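Local coordinates for protein erythrocyte binding antigen 140 (Plasmodium falciparum, PDB 4GF2) that probably binds a receptor on the host erythrocyte surface through its Duffy-binding-like domains, serving as an adhesin in invasion, at residues A[193-198]-A[272-277]. The protein carries 3 engineered substitutions. Sequence-based numbering, arbitrary orientation.
Sequences RLFLNI and EKEYDD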
loop_
_atom_site.group_PDB
_atom_site.type_symbol
_atom_site.label_atom_id
_atom_site.label_comp_id
_atom_site.label_asym_id
_atom_site.label_seq_id
_atom_site.Cartn_x
_atom_site.Cartn_y
_atom_site.Cartn_z
ATOM N N ARG A 193 12.573 -16.354 -9.846
ATOM C CA ARG A 193 11.944 -15.843 -11.057
ATOM C C ARG A 193 11.284 -14.491 -10.806
ATOM O O ARG A 193 11.502 -13.539 -11.552
ATOM C CB ARG A 193 10.912 -16.839 -11.583
ATOM C CG ARG A 193 10.378 -16.503 -12.961
ATOM C CD ARG A 193 9.224 -17.416 -13.341
ATOM N NE ARG A 193 8.016 -17.131 -12.568
ATOM C CZ ARG A 193 7.171 -16.138 -12.834
ATOM N NH1 ARG A 193 7.396 -15.319 -13.851
ATOM N NH2 ARG A 193 6.100 -15.958 -12.077
ATOM N N LEU A 194 10.484 -14.402 -9.750
ATOM C CA LEU A 194 9.783 -13.161 -9.453
ATOM C C LEU A 194 10.766 -12.031 -9.145
ATOM O O LEU A 194 10.500 -10.872 -9.458
ATOM C CB LEU A 194 8.809 -13.350 -8.293
ATOM C CG LEU A 194 7.553 -14.170 -8.600
ATOM C CD1 LEU A 194 6.762 -14.416 -7.326
ATOM C CD2 LEU A 194 6.681 -13.481 -9.638
ATOM N N PHE A 195 11.904 -12.365 -8.547
ATOM C CA PHE A 195 12.874 -11.340 -8.190
ATOM C C PHE A 195 13.683 -10.883 -9.402
ATOM O O PHE A 195 14.073 -9.716 -9.489
ATOM C CB PHE A 195 13.810 -11.819 -7.083
ATOM C CG PHE A 195 14.457 -10.699 -6.328
ATOM C CD1 PHE A 195 13.769 -10.040 -5.320
ATOM C CD2 PHE A 195 15.743 -10.289 -6.634
ATOM C CE1 PHE A 195 14.358 -8.999 -4.623
ATOM C CE2 PHE A 195 16.337 -9.248 -5.940
ATOM C CZ PHE A 195 15.643 -8.603 -4.935
ATOM N N LEU A 196 13.935 -11.795 -10.335
ATOM C CA LEU A 196 14.637 -11.434 -11.561
ATOM C C LEU A 196 13.800 -10.448 -12.361
ATOM O O LEU A 196 14.331 -9.511 -12.954
ATOM C CB LEU A 196 14.953 -12.671 -12.406
ATOM C CG LEU A 196 16.046 -13.598 -11.866
ATOM C CD1 LEU A 196 16.279 -14.757 -12.818
ATOM C CD2 LEU A 196 17.348 -12.842 -11.627
ATOM N N ASN A 197 12.488 -10.657 -12.379
ATOM C CA ASN A 197 11.592 -9.689 -12.997
ATOM C C ASN A 197 11.758 -8.318 -12.348
ATOM O O ASN A 197 11.780 -7.297 -13.034
ATOM C CB ASN A 197 10.140 -10.150 -12.893
ATOM C CG ASN A 197 9.823 -11.283 -13.843
ATOM O OD1 ASN A 197 10.409 -11.386 -14.920
ATOM N ND2 ASN A 197 8.888 -12.143 -13.452
ATOM N N ILE A 198 11.888 -8.298 -11.026
ATOM C CA ILE A 198 12.089 -7.044 -10.305
ATOM C C ILE A 198 13.363 -6.345 -10.772
ATOM O O ILE A 198 13.357 -5.140 -11.001
ATOM C CB ILE A 198 12.164 -7.265 -8.782
ATOM C CG1 ILE A 198 10.776 -7.585 -8.229
ATOM C CG2 ILE A 198 12.725 -6.036 -8.096
ATOM C CD1 ILE A 198 10.776 -7.964 -6.763
ATOM N N GLU A 272 14.658 -8.603 2.331
ATOM C CA GLU A 272 16.042 -8.172 2.473
ATOM C C GLU A 272 16.199 -6.707 2.087
ATOM O O GLU A 272 15.284 -6.091 1.541
ATOM C CB GLU A 272 16.961 -9.047 1.616
ATOM C CG GLU A 272 16.973 -10.515 2.028
ATOM C CD GLU A 272 17.646 -11.410 1.002
ATOM O OE1 GLU A 272 18.172 -10.881 -0.001
ATOM O OE2 GLU A 272 17.645 -12.644 1.197
ATOM N N LYS A 273 17.371 -6.159 2.383
ATOM C CA LYS A 273 17.682 -4.779 2.048
ATOM C C LYS A 273 17.441 -4.554 0.562
ATOM O O LYS A 273 16.944 -3.505 0.154
ATOM C CB LYS A 273 19.142 -4.470 2.401
ATOM C CG LYS A 273 19.360 -3.129 3.081
ATOM C CD LYS A 273 19.406 -1.986 2.083
ATOM C CE LYS A 273 19.609 -0.644 2.776
ATOM N NZ LYS A 273 20.882 -0.584 3.552
ATOM N N GLU A 274 17.773 -5.558 -0.243
ATOM C CA GLU A 274 17.747 -5.411 -1.692
ATOM C C GLU A 274 16.342 -5.124 -2.212
ATOM O O GLU A 274 16.171 -4.339 -3.143
ATOM C CB GLU A 274 18.311 -6.657 -2.371
ATOM C CG GLU A 274 18.584 -6.467 -3.854
ATOM C CD GLU A 274 19.251 -7.671 -4.486
ATOM O OE1 GLU A 274 19.363 -8.715 -3.808
ATOM O OE2 GLU A 274 19.666 -7.572 -5.660
ATOM N N TYR A 275 15.338 -5.760 -1.619
ATOM C CA TYR A 275 13.966 -5.518 -2.041
ATOM C C TYR A 275 13.588 -4.052 -1.834
ATOM O O TYR A 275 13.093 -3.390 -2.748
ATOM C CB TYR A 275 12.984 -6.414 -1.289
ATOM C CG TYR A 275 11.558 -6.086 -1.640
ATOM C CD1 TYR A 275 10.874 -5.085 -0.966
ATOM C CD2 TYR A 275 10.908 -6.747 -2.669
ATOM C CE1 TYR A 275 9.577 -4.766 -1.296
ATOM C CE2 TYR A 275 9.607 -6.435 -3.005
ATOM C CZ TYR A 275 8.948 -5.442 -2.316
ATOM O OH TYR A 275 7.653 -5.127 -2.649
ATOM N N ASP A 276 13.819 -3.552 -0.623
ATOM C CA ASP A 276 13.556 -2.154 -0.302
ATOM C C ASP A 276 14.322 -1.220 -1.235
ATOM O O ASP A 276 13.811 -0.179 -1.644
ATOM C CB ASP A 276 13.942 -1.860 1.149
ATOM C CG ASP A 276 12.929 -2.393 2.146
ATOM O OD1 ASP A 276 12.016 -3.139 1.738
ATOM O OD2 ASP A 276 13.051 -2.064 3.345
ATOM N N ASP A 277 15.551 -1.599 -1.572
ATOM C CA ASP A 277 16.396 -0.785 -2.440
ATOM C C ASP A 277 15.848 -0.688 -3.863
ATOM O O ASP A 277 16.091 0.296 -4.560
ATOM C CB ASP A 277 17.814 -1.363 -2.496
ATOM C CG ASP A 277 18.533 -1.290 -1.162
ATOM O OD1 ASP A 277 18.166 -0.436 -0.322
ATOM O OD2 ASP A 277 19.475 -2.089 -0.960
#
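Phe195 and Tyr275 bring the two backbones nearest to each other, with 8.5 Å between their CA atoms. The helical segments 193-198 and 273-277 run in broadly the same direction, at 39°, and their axes approach to 11.7 Å. The gap is bridged chiefly by the Phe195 ring, whose far edge meets the helix of Tyr275. The ring reaches across because Phe195 CG stands opposite its backbone N about the CA-CB bond (chi1 -158°), which brings CE2 to 3.6 Å from Glu274 CD. Glu274 CG is likewise anti to its backbone N and the chain stays extended beyond it, drawing its aliphatic part past CZ. This CG lies in the plane of the ring at 3.8 Å from Phe195 CZ, and the carboxylate is turned 70° from that plane. On the neighbouring ring corner, Phe195 CE1 stands 4.4 Å from Tyr275 CB. No hydrogen bond crosses between the segments.

Both belong to the N-terminal of the two Duffy-binding-like regions in this fragment of the antigen: helix 175-202 and the short helix 273-279 pack beside helix 213-242, and the Cys219-Cys279 disulfide joins helix 213-242 to helix 273-279. Tyr222 of that third helix joins Phe195 edge-to-face and also touches Ile198. One turn on from Phe195, buried Ile198 sends CD1 obliquely to the Tyr275 ring, 4.2 Å from CE2. The tyrosine hydroxyl is hydrogen-bonded to Cys219 O, tying the far end of this ring to helix 213-242. Glu274 OE2 has a long, weak ion pair with Lys199.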